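Local coordinates for Red carotenoid protein (RCP) (PDB 5FCY) that binds carotenoids, among them beta-carotene, as a soluble cyanobacterial protein and probably takes part in photoprotection, at residues A[14-18]-A[130-134]; A[26-30]-A[146-150]; A[74-78]-A[101-105]. The contacts are given in a common frame with arbitrary orientation. Numbering follows the deposited sequence.

As a general principle, an all-helical domain can wrap an apolar pigment with antiparallel helix pairs whose chemistry changes with depth. The three contacts use six different helices; 23-35 follows 9-19 and 139-150 follows 125-136, so interaction 2 pairs the helices next after those of interaction 1. Interaction 1 is peripheral and partly buried, its centre about 13 Å from the chain centre; leucine and isoleucine meet a tyrosine, a serine and the W18 indole. Interactions 2 and 3 are buried and touch beta-carotene: the former is mainly aromatic with one hydrogen bond, the latter mixes leucines, two aromatic rings and a glutamine. W18 packs on F30 of interaction 2, which packs on W102 of interaction 3.

Interaction 1. Residues A[14-18]-A[130-134]; sequences YVQSW and LLEGI
Two helical segments run nearly antiparallel: the N-to-C directions of 14-18 and 130-134 make an angle of 156° (signed crossing angle -156°), and their axes approach to 11.3 Å. Both keep regular alpha-helical torsions and an internal i to i+4 bond, W18 N to Y14 O at 2.7 Å and I134 N to L130 O at 2.7 Å. The closest backbone pair is Y14 with L130, 7.0 Å between CA atoms. Y14, with chi1 m (-72°), sends its ring across the gap, where CD1 lies 3.8 Å from L130 CD2 and 3.7 Å from I134 CG1. The ring reaches toward G133, bringing Y14 OH to 3.0 Å from G133 O; a CB at this glycine would sit about 3.1 Å from Y14 CE1, a tight fit. One turn on, S17 points toward the partner helix and its CB meets L130 CD2 at 3.5 Å, while S17 OG turns back to K13 O. L130, m,t, also brings CD1 to 3.9 Å from W18 N. The t rotamer of W18 leads the indole inward, and W18 CZ3 comes within 4.4 Å of I134 CD1; away from I134 the indole stacks on Y149. Side-chain packing here joins helix 9-19 to helix 125-136 antiparallel, within the all-helical fold of the orange carotenoid protein N-terminal family.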
loop_
_atom_site.group_PDB
_atom_site.type_symbol
_atom_site.label_atom_id
_atom_site.label_comp_id
_atom_site.label_asym_id
_atom_site.label_seq_id
_atom_site.Cartn_x
_atom_site.Cartn_y
_atom_site.Cartn_z
ATOM N N TYR A 14 13.495 0.468 -7.077
ATOM C CA TYR A 14 12.072 0.791 -7.113
ATOM C C TYR A 14 11.557 1.110 -5.715
ATOM O O TYR A 14 10.846 2.100 -5.512
ATOM C CB TYR A 14 11.278 -0.368 -7.715
ATOM C CG TYR A 14 11.450 -0.539 -9.206
ATOM C CD1 TYR A 14 10.886 0.361 -10.098
ATOM C CD2 TYR A 14 12.158 -1.614 -9.721
ATOM C CE1 TYR A 14 11.036 0.203 -11.463
ATOM C CE2 TYR A 14 12.313 -1.781 -11.080
ATOM C CZ TYR A 14 11.749 -0.872 -11.947
ATOM O OH TYR A 14 11.904 -1.041 -13.304
ATOM N N VAL A 15 11.909 0.275 -4.736
ATOM C CA VAL A 15 11.459 0.496 -3.364
ATOM C C VAL A 15 11.963 1.840 -2.855
ATOM O O VAL A 15 11.210 2.621 -2.259
ATOM C CB VAL A 15 11.920 -0.659 -2.458
ATOM C CG1 VAL A 15 11.549 -0.393 -1.004
ATOM C CG2 VAL A 15 11.306 -1.967 -2.918
ATOM N N GLN A 16 13.247 2.128 -3.075
ATOM C CA GLN A 16 13.804 3.397 -2.618
ATOM C C GLN A 16 13.182 4.573 -3.359
ATOM O O GLN A 16 12.871 5.602 -2.750
ATOM C CB GLN A 16 15.325 3.399 -2.782
ATOM C CG GLN A 16 16.074 2.940 -1.540
ATOM C CD GLN A 16 17.581 3.023 -1.696
ATOM O OE1 GLN A 16 18.211 3.984 -1.249
ATOM N NE2 GLN A 16 18.168 2.011 -2.328
ATOM N N SER A 17 12.993 4.445 -4.673
ATOM C CA SER A 17 12.315 5.501 -5.417
ATOM C C SER A 17 10.881 5.667 -4.935
ATOM O O SER A 17 10.380 6.791 -4.818
ATOM C CB SER A 17 12.346 5.196 -6.912
ATOM O OG SER A 17 13.672 5.211 -7.410
ATOM N N TRP A 18 10.205 4.552 -4.647
ATOM C CA TRP A 18 8.840 4.615 -4.138
ATOM C C TRP A 18 8.796 5.316 -2.786
ATOM O O TRP A 18 7.849 6.054 -2.491
ATOM C CB TRP A 18 8.272 3.198 -4.039
ATOM C CG TRP A 18 6.771 3.106 -4.019
ATOM C CD1 TRP A 18 5.886 4.081 -3.661
ATOM C CD2 TRP A 18 5.985 1.965 -4.381
ATOM N NE1 TRP A 18 4.598 3.614 -3.777
ATOM C CE2 TRP A 18 4.633 2.318 -4.217
ATOM C CE3 TRP A 18 6.297 0.678 -4.829
ATOM C CZ2 TRP A 18 3.595 1.432 -4.484
ATOM C CZ3 TRP A 18 5.265 -0.200 -5.092
ATOM C CH2 TRP A 18 3.932 0.181 -4.919
ATOM N N LEU A 130 8.069 5.377 -12.663
ATOM C CA LEU A 130 8.138 4.168 -11.850
ATOM C C LEU A 130 7.064 3.169 -12.255
ATOM O O LEU A 130 7.334 1.967 -12.367
ATOM C CB LEU A 130 7.994 4.515 -10.366
ATOM C CG LEU A 130 9.200 5.091 -9.623
ATOM C CD1 LEU A 130 8.823 5.359 -8.175
ATOM C CD2 LEU A 130 10.404 4.159 -9.693
ATOM N N LEU A 131 5.836 3.643 -12.473
ATOM C CA LEU A 131 4.739 2.737 -12.798
ATOM C C LEU A 131 5.047 1.936 -14.056
ATOM O O LEU A 131 4.998 0.701 -14.047
ATOM C CB LEU A 131 3.440 3.526 -12.960
ATOM C CG LEU A 131 2.216 2.715 -13.394
ATOM C CD1 LEU A 131 1.982 1.530 -12.474
ATOM C CD2 LEU A 131 0.987 3.599 -13.433
ATOM N N GLU A 132 5.369 2.623 -15.154
ATOM C CA GLU A 132 5.724 1.917 -16.381
ATOM C C GLU A 132 6.924 1.006 -16.153
ATOM O O GLU A 132 6.987 -0.101 -16.699
ATOM C CB GLU A 132 6.007 2.919 -17.502
ATOM C CG GLU A 132 4.839 3.857 -17.812
ATOM C CD GLU A 132 3.581 3.116 -18.236
ATOM O OE1 GLU A 132 3.702 1.984 -18.752
ATOM O OE2 GLU A 132 2.471 3.664 -18.049
ATOM N N GLY A 133 7.882 1.450 -15.338
ATOM C CA GLY A 133 9.009 0.594 -15.005
ATOM C C GLY A 133 8.587 -0.637 -14.226
ATOM O O GLY A 133 9.158 -1.716 -14.397
ATOM N N ILE A 134 7.581 -0.493 -13.361
ATOM C CA ILE A 134 7.084 -1.638 -12.604
ATOM C C ILE A 134 6.215 -2.524 -13.486
ATOM O O ILE A 134 6.177 -3.745 -13.297
ATOM C CB ILE A 134 6.325 -1.162 -11.352
ATOM C CG1 ILE A 134 7.298 -0.513 -10.367
ATOM C CG2 ILE A 134 5.609 -2.330 -10.673
ATOM C CD1 ILE A 134 6.633 0.232 -9.230
#

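Interaction 2. Residues A[26-30]-A[146-150]; sequences QLALF and FRDYV. With BCR (beta-carotene), chain B.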
loop_
_atom_site.group_PDB
_atom_site.type_symbol
_atom_site.label_atom_id
_atom_site.label_comp_id
_atom_site.label_asym_id
_atom_site.label_seq_id
_atom_site.Cartn_x
_atom_site.Cartn_y
_atom_site.Cartn_z
ATOM N N GLN A 26 2.697 8.205 -2.852
ATOM C CA GLN A 26 2.956 6.777 -2.698
ATOM C C GLN A 26 1.662 5.981 -2.783
ATOM O O GLN A 26 1.585 4.968 -3.487
ATOM C CB GLN A 26 3.657 6.509 -1.364
ATOM C CG GLN A 26 5.094 7.009 -1.288
ATOM C CD GLN A 26 5.823 6.535 -0.039
ATOM O OE1 GLN A 26 5.848 5.343 0.266
ATOM N NE2 GLN A 26 6.419 7.472 0.689
ATOM N N LEU A 27 0.633 6.423 -2.058
ATOM C CA LEU A 27 -0.642 5.717 -2.074
ATOM C C LEU A 27 -1.260 5.735 -3.464
ATOM O O LEU A 27 -1.900 4.761 -3.880
ATOM C CB LEU A 27 -1.589 6.341 -1.049
ATOM C CG LEU A 27 -1.294 5.998 0.411
ATOM C CD1 LEU A 27 -1.922 7.019 1.347
ATOM C CD2 LEU A 27 -1.796 4.598 0.733
ATOM N N ALA A 28 -1.077 6.832 -4.202
ATOM C CA ALA A 28 -1.612 6.910 -5.557
ATOM C C ALA A 28 -0.937 5.890 -6.464
ATOM O O ALA A 28 -1.605 5.170 -7.214
ATOM C CB ALA A 28 -1.434 8.324 -6.112
ATOM N N LEU A 29 0.393 5.816 -6.406
ATOM C CA LEU A 29 1.116 4.833 -7.206
ATOM C C LEU A 29 0.648 3.420 -6.884
ATOM O O LEU A 29 0.396 2.613 -7.786
ATOM C CB LEU A 29 2.618 4.973 -6.962
ATOM C CG LEU A 29 3.521 4.012 -7.732
ATOM C CD1 LEU A 29 3.393 4.236 -9.224
ATOM C CD2 LEU A 29 4.960 4.184 -7.286
ATOM N N PHE A 30 0.519 3.105 -5.593
ATOM C CA PHE A 30 0.076 1.775 -5.186
ATOM C C PHE A 30 -1.317 1.474 -5.728
ATOM O O PHE A 30 -1.610 0.338 -6.112
ATOM C CB PHE A 30 0.093 1.677 -3.655
ATOM C CG PHE A 30 0.406 0.302 -3.104
ATOM C CD1 PHE A 30 0.977 -0.692 -3.882
ATOM C CD2 PHE A 30 0.128 0.016 -1.777
ATOM C CE1 PHE A 30 1.264 -1.933 -3.344
ATOM C CE2 PHE A 30 0.407 -1.224 -1.241
ATOM C CZ PHE A 30 0.972 -2.200 -2.026
ATOM N N PHE A 146 6.415 -5.588 -4.089
ATOM C CA PHE A 146 5.348 -5.150 -3.195
ATOM C C PHE A 146 5.605 -5.603 -1.763
ATOM O O PHE A 146 5.403 -4.833 -0.817
ATOM C CB PHE A 146 4.001 -5.682 -3.686
ATOM C CG PHE A 146 3.673 -5.297 -5.104
ATOM C CD1 PHE A 146 4.107 -4.093 -5.632
ATOM C CD2 PHE A 146 2.931 -6.144 -5.910
ATOM C CE1 PHE A 146 3.808 -3.742 -6.933
ATOM C CE2 PHE A 146 2.626 -5.796 -7.212
ATOM C CZ PHE A 146 3.067 -4.596 -7.723
ATOM N N ARG A 147 6.048 -6.849 -1.585
ATOM C CA ARG A 147 6.328 -7.348 -0.243
ATOM C C ARG A 147 7.383 -6.498 0.452
ATOM O O ARG A 147 7.239 -6.160 1.631
ATOM C CB ARG A 147 6.776 -8.807 -0.309
ATOM C CG ARG A 147 5.672 -9.771 -0.712
ATOM C CD ARG A 147 6.165 -11.211 -0.783
ATOM N NE ARG A 147 6.761 -11.651 0.478
ATOM C CZ ARG A 147 8.063 -11.615 0.760
ATOM N NH1 ARG A 147 8.940 -11.161 -0.129
ATOM N NH2 ARG A 147 8.494 -12.038 1.943
ATOM N N ASP A 148 8.453 -6.140 -0.262
ATOM C CA ASP A 148 9.508 -5.336 0.347
ATOM C C ASP A 148 9.054 -3.903 0.588
ATOM O O ASP A 148 9.538 -3.249 1.518
ATOM C CB ASP A 148 10.758 -5.347 -0.533
ATOM C CG ASP A 148 11.276 -6.746 -0.795
ATOM O OD1 ASP A 148 11.077 -7.634 0.063
ATOM O OD2 ASP A 148 11.885 -6.959 -1.863
ATOM N N TYR A 149 8.133 -3.397 -0.234
ATOM C CA TYR A 149 7.653 -2.030 -0.061
ATOM C C TYR A 149 6.781 -1.906 1.186
ATOM O O TYR A 149 6.946 -0.971 1.978
ATOM C CB TYR A 149 6.891 -1.585 -1.313
ATOM C CG TYR A 149 6.115 -0.302 -1.146
ATOM C CD1 TYR A 149 6.747 0.873 -0.764
ATOM C CD2 TYR A 149 4.749 -0.261 -1.382
ATOM C CE1 TYR A 149 6.040 2.046 -0.611
ATOM C CE2 TYR A 149 4.034 0.907 -1.233
ATOM C CZ TYR A 149 4.685 2.058 -0.848
ATOM O OH TYR A 149 3.982 3.229 -0.696
ATOM N N VAL A 150 5.855 -2.848 1.385
ATOM C CA VAL A 150 4.957 -2.784 2.536
ATOM C C VAL A 150 5.559 -3.403 3.793
ATOM O O VAL A 150 5.082 -3.117 4.901
ATOM C CB VAL A 150 3.612 -3.471 2.228
ATOM C CG1 VAL A 150 2.973 -2.861 0.991
ATOM C CG2 VAL A 150 3.785 -4.981 2.063
HETATM C C1 BCR B . -6.543 10.769 -0.875
HETATM C C2 BCR B . -6.629 12.078 -1.656
HETATM C C3 BCR B . -5.275 12.639 -2.080
HETATM C C4 BCR B . -4.278 11.529 -2.386
HETATM C C5 BCR B . -5.003 10.229 -2.628
HETATM C C6 BCR B . -5.746 9.730 -1.640
HETATM C C7 BCR B . -5.840 8.280 -1.266
HETATM C C8 BCR B . -5.186 7.250 -1.843
HETATM C C9 BCR B . -5.361 5.843 -1.372
HETATM C C10 BCR B . -4.715 4.844 -2.029
HETATM C C11 BCR B . -4.785 3.414 -1.677
HETATM C C33 BCR B . -4.909 9.597 -3.975
HETATM C C31 BCR B . -7.974 10.310 -0.600
HETATM C C32 BCR B . -5.820 11.052 0.430
HETATM C C34 BCR B . -6.256 5.595 -0.187
HETATM C C12 BCR B . -4.087 2.509 -2.383
HETATM C C13 BCR B . -4.108 1.056 -2.074
HETATM C C14 BCR B . -3.376 0.209 -2.847
HETATM C C15 BCR B . -3.294 -1.246 -2.658
HETATM C C16 BCR B . -2.566 -2.026 -3.472
HETATM C C17 BCR B . -2.523 -3.477 -3.235
HETATM C C18 BCR B . -1.834 -4.351 -3.996
HETATM C C19 BCR B . -1.886 -5.786 -3.606
HETATM C C20 BCR B . -1.194 -6.757 -4.213
HETATM C C21 BCR B . -1.311 -8.146 -3.744
HETATM C C22 BCR B . -0.669 -9.176 -4.329
HETATM C C23 BCR B . -0.893 -10.542 -3.775
HETATM C C24 BCR B . -0.399 -11.652 -4.341
HETATM C C25 BCR B . -0.629 -13.027 -3.809
HETATM C C26 BCR B . -1.403 -13.297 -2.756
HETATM C C27 BCR B . -0.788 -14.000 -1.568
HETATM C C28 BCR B . 0.393 -14.838 -2.042
HETATM C C29 BCR B . 0.165 -15.366 -3.453
HETATM C C30 BCR B . 0.018 -14.229 -4.464
HETATM C C35 BCR B . -4.932 0.601 -0.902
HETATM C C36 BCR B . -1.056 -3.851 -5.182
HETATM C C37 BCR B . 0.206 -8.888 -5.517
HETATM C C38 BCR B . -2.884 -13.010 -2.767
HETATM C C39 BCR B . -0.874 -14.665 -5.617
HETATM C C40 BCR B . 1.402 -13.893 -5.008
#
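Aromatic contacts dominate between the antiparallel helical segments 26-30 and 146-150, whose N-to-C directions make an angle of 157°. Y149 directs its ring edge at a face of F30, a T-shaped pair with centroids 5.3 Å apart and planes at 89°; the closest atoms are Y149 CE2 and F30 CD2, at 4.0 Å. F146 approaches the rim of the same phenyl ring, F30 CE1 to F146 CD1 being 4.2 Å. Aliphatic packing adds V150, whose CG1 lies 3.7 Å from F30 CZ. The hydrogen bond across the pair runs from Y149 OH to Q26 OE1 at 3.0 Å, and Q26 NE2 is hydrogen-bonded to L21 O, so both ends of this buried amide are satisfied. Pigment contacts form the last group. BCR C15 of the polyene lies over the F30 face opposite Y149. Separately, F30 CE1 is 3.5 Å from the methyl BCR C36, L27 O is 3.4 Å from BCR C10, and F146 CD2 is 3.9 Å from BCR C37. With F30 sandwiched between tyrosine and carotenoid, the pigment is met here by mainly nonpolar surface, apart from the carbonyl L27 O, while the glutamine-tyrosine bond satisfies polar groups away from the polyene.

Interaction 3. Residues A[74-78]-A[101-105]; sequences LQRDL and FWYLL. With BCR (beta-carotene), chain B.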
loop_
_atom_site.group_PDB
_atom_site.type_symbol
_atom_site.label_atom_id
_atom_site.label_comp_id
_atom_site.label_asym_id
_atom_site.label_seq_id
_atom_site.Cartn_x
_atom_site.Cartn_y
_atom_site.Cartn_z
ATOM N N LEU A 74 -4.747 6.225 8.776
ATOM C CA LEU A 74 -4.025 4.997 9.095
ATOM C C LEU A 74 -3.033 4.648 7.994
ATOM O O LEU A 74 -1.850 4.410 8.262
ATOM C CB LEU A 74 -5.006 3.845 9.309
ATOM C CG LEU A 74 -4.342 2.486 9.552
ATOM C CD1 LEU A 74 -3.666 2.449 10.915
ATOM C CD2 LEU A 74 -5.350 1.368 9.415
ATOM N N GLN A 75 -3.504 4.596 6.746
ATOM C CA GLN A 75 -2.624 4.232 5.641
ATOM C C GLN A 75 -1.436 5.182 5.556
ATOM O O GLN A 75 -0.299 4.748 5.348
ATOM C CB GLN A 75 -3.410 4.224 4.330
ATOM C CG GLN A 75 -4.597 3.281 4.340
ATOM C CD GLN A 75 -5.386 3.323 3.047
ATOM O OE1 GLN A 75 -4.883 2.958 1.984
ATOM N NE2 GLN A 75 -6.632 3.776 3.132
ATOM N N ARG A 76 -1.681 6.482 5.719
ATOM C CA ARG A 76 -0.585 7.440 5.827
ATOM C C ARG A 76 0.320 7.097 7.003
ATOM O O ARG A 76 1.549 7.071 6.872
ATOM C CB ARG A 76 -1.139 8.854 5.985
ATOM C CG ARG A 76 -2.006 9.329 4.839
ATOM C CD ARG A 76 -2.706 10.625 5.204
ATOM N NE ARG A 76 -3.043 11.427 4.032
ATOM C CZ ARG A 76 -3.626 12.619 4.089
ATOM N NH1 ARG A 76 -3.942 13.150 5.261
ATOM N NH2 ARG A 76 -3.896 13.282 2.975
ATOM N N ASP A 77 -0.277 6.841 8.171
ATOM C CA ASP A 77 0.505 6.528 9.361
ATOM C C ASP A 77 1.324 5.255 9.184
ATOM O O ASP A 77 2.396 5.122 9.784
ATOM C CB ASP A 77 -0.421 6.398 10.571
ATOM C CG ASP A 77 -0.950 7.740 11.052
ATOM O OD1 ASP A 77 -0.305 8.775 10.784
ATOM O OD2 ASP A 77 -2.012 7.758 11.708
ATOM N N LEU A 78 0.845 4.310 8.371
ATOM C CA LEU A 78 1.628 3.106 8.113
ATOM C C LEU A 78 2.849 3.421 7.261
ATOM O O LEU A 78 3.930 2.864 7.486
ATOM C CB LEU A 78 0.764 2.042 7.434
ATOM C CG LEU A 78 -0.429 1.493 8.223
ATOM C CD1 LEU A 78 -1.098 0.376 7.441
ATOM C CD2 LEU A 78 -0.022 1.012 9.606
ATOM N N PHE A 101 -3.199 -7.594 3.545
ATOM C CA PHE A 101 -3.927 -6.475 4.134
ATOM C C PHE A 101 -4.061 -5.328 3.142
ATOM O O PHE A 101 -5.146 -4.760 2.973
ATOM C CB PHE A 101 -3.216 -6.008 5.402
ATOM C CG PHE A 101 -3.689 -4.674 5.904
ATOM C CD1 PHE A 101 -4.900 -4.558 6.565
ATOM C CD2 PHE A 101 -2.920 -3.537 5.722
ATOM C CE1 PHE A 101 -5.338 -3.333 7.029
ATOM C CE2 PHE A 101 -3.352 -2.310 6.185
ATOM C CZ PHE A 101 -4.563 -2.207 6.840
ATOM N N TRP A 102 -2.964 -4.968 2.475
ATOM C CA TRP A 102 -3.024 -3.882 1.506
ATOM C C TRP A 102 -3.896 -4.245 0.311
ATOM O O TRP A 102 -4.479 -3.356 -0.318
ATOM C CB TRP A 102 -1.614 -3.500 1.055
ATOM C CG TRP A 102 -0.947 -2.553 1.996
ATOM C CD1 TRP A 102 -0.003 -2.853 2.930
ATOM C CD2 TRP A 102 -1.185 -1.143 2.103
ATOM N NE1 TRP A 102 0.368 -1.718 3.612
ATOM C CE2 TRP A 102 -0.344 -0.655 3.122
ATOM C CE3 TRP A 102 -2.025 -0.249 1.434
ATOM C CZ2 TRP A 102 -0.319 0.686 3.489
ATOM C CZ3 TRP A 102 -1.999 1.086 1.799
ATOM C CH2 TRP A 102 -1.153 1.540 2.816
ATOM N N TYR A 103 -4.004 -5.534 -0.015
ATOM C CA TYR A 103 -4.914 -5.949 -1.078
ATOM C C TYR A 103 -6.368 -5.746 -0.663
ATOM O O TYR A 103 -7.165 -5.178 -1.417
ATOM C CB TYR A 103 -4.669 -7.411 -1.448
ATOM C CG TYR A 103 -5.604 -7.906 -2.526
ATOM C CD1 TYR A 103 -5.450 -7.498 -3.843
ATOM C CD2 TYR A 103 -6.646 -8.771 -2.225
ATOM C CE1 TYR A 103 -6.306 -7.941 -4.836
ATOM C CE2 TYR A 103 -7.508 -9.221 -3.209
ATOM C CZ TYR A 103 -7.332 -8.803 -4.514
ATOM O OH TYR A 103 -8.185 -9.246 -5.502
ATOM N N LEU A 104 -6.732 -6.214 0.534
ATOM C CA LEU A 104 -8.103 -6.057 1.009
ATOM C C LEU A 104 -8.499 -4.591 1.105
ATOM O O LEU A 104 -9.682 -4.260 0.971
ATOM C CB LEU A 104 -8.271 -6.739 2.366
ATOM C CG LEU A 104 -7.933 -8.230 2.417
ATOM C CD1 LEU A 104 -8.218 -8.779 3.801
ATOM C CD2 LEU A 104 -8.703 -9.011 1.362
ATOM N N LEU A 105 -7.534 -3.699 1.352
ATOM C CA LEU A 105 -7.828 -2.272 1.311
ATOM C C LEU A 105 -8.237 -1.842 -0.089
ATOM O O LEU A 105 -9.192 -1.077 -0.257
ATOM C CB LEU A 105 -6.616 -1.464 1.773
ATOM C CG LEU A 105 -6.185 -1.576 3.234
ATOM C CD1 LEU A 105 -4.956 -0.712 3.464
ATOM C CD2 LEU A 105 -7.305 -1.174 4.180
HETATM C C1 BCR B . -6.543 10.769 -0.875
HETATM C C2 BCR B . -6.629 12.078 -1.656
HETATM C C3 BCR B . -5.275 12.639 -2.080
HETATM C C4 BCR B . -4.278 11.529 -2.386
HETATM C C5 BCR B . -5.003 10.229 -2.628
HETATM C C6 BCR B . -5.746 9.730 -1.640
HETATM C C7 BCR B . -5.840 8.280 -1.266
HETATM C C8 BCR B . -5.186 7.250 -1.843
HETATM C C9 BCR B . -5.361 5.843 -1.372
HETATM C C10 BCR B . -4.715 4.844 -2.029
HETATM C C11 BCR B . -4.785 3.414 -1.677
HETATM C C33 BCR B . -4.909 9.597 -3.975
HETATM C C31 BCR B . -7.974 10.310 -0.600
HETATM C C32 BCR B . -5.820 11.052 0.430
HETATM C C34 BCR B . -6.256 5.595 -0.187
HETATM C C12 BCR B . -4.087 2.509 -2.383
HETATM C C13 BCR B . -4.108 1.056 -2.074
HETATM C C14 BCR B . -3.376 0.209 -2.847
HETATM C C15 BCR B . -3.294 -1.246 -2.658
HETATM C C16 BCR B . -2.566 -2.026 -3.472
HETATM C C17 BCR B . -2.523 -3.477 -3.235
HETATM C C18 BCR B . -1.834 -4.351 -3.996
HETATM C C19 BCR B . -1.886 -5.786 -3.606
HETATM C C20 BCR B . -1.194 -6.757 -4.213
HETATM C C21 BCR B . -1.311 -8.146 -3.744
HETATM C C22 BCR B . -0.669 -9.176 -4.329
HETATM C C23 BCR B . -0.893 -10.542 -3.775
HETATM C C24 BCR B . -0.399 -11.652 -4.341
HETATM C C25 BCR B . -0.629 -13.027 -3.809
HETATM C C26 BCR B . -1.403 -13.297 -2.756
HETATM C C27 BCR B . -0.788 -14.000 -1.568
HETATM C C28 BCR B . 0.393 -14.838 -2.042
HETATM C C29 BCR B . 0.165 -15.366 -3.453
HETATM C C30 BCR B . 0.018 -14.229 -4.464
HETATM C C35 BCR B . -4.932 0.601 -0.902
HETATM C C36 BCR B . -1.056 -3.851 -5.182
HETATM C C37 BCR B . 0.206 -8.888 -5.517
HETATM C C38 BCR B . -2.884 -13.010 -2.767
HETATM C C39 BCR B . -0.874 -14.665 -5.617
HETATM C C40 BCR B . 1.402 -13.893 -5.008
#
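The beta-carotene pocket takes part of its wall from the pairing of 74-78 with 101-105, a buried contact between two helical segments that bring Q75, R76, W102, Y103 and L105 to the pigment. Near the middle of the chromophore, W102 O lies 3.4 Å from BCR C15 and L105 CB 3.8 Å from BCR C35, a methyl group that also sits at the edge of the W102 indole. Further along, Q75 OE1 approaches BCR C34 at 3.7 Å and R76 NH2 comes to 3.9 Å from BCR C32, beside one end ring; R76 also forms a salt bridge with D24. In the other direction Y103 CB meets BCR C19 at 3.9 Å. The two helices, 68-79 and 95-110, belong to the all-helical N-terminal domain fold of the orange carotenoid protein family; the paired segments run antiparallel at 150°, their axes 13.2 Å apart at closest approach. At that separation the side chains, not the backbones, make the contact: L78 CD1 lies 3.7 Å from F101 CE2 and 4.0 Å from W102 CZ2, so that the leucine is shared by two aromatic neighbours; L74 CD2 reaches the edge of the phenyl ring at 4.5 Å from F101 CZ. Nearer the pigment, the Q75 side chain (m,t) places OE1 3.4 Å from W102 CZ3 and 4.0 Å from L105 CD1. These are packing contacts, with no hydrogen bond between the two segments: Q75 NE2 bonds weakly to Q71 O, and W102 NE1 is hydrogen-bonded to Y90 OH.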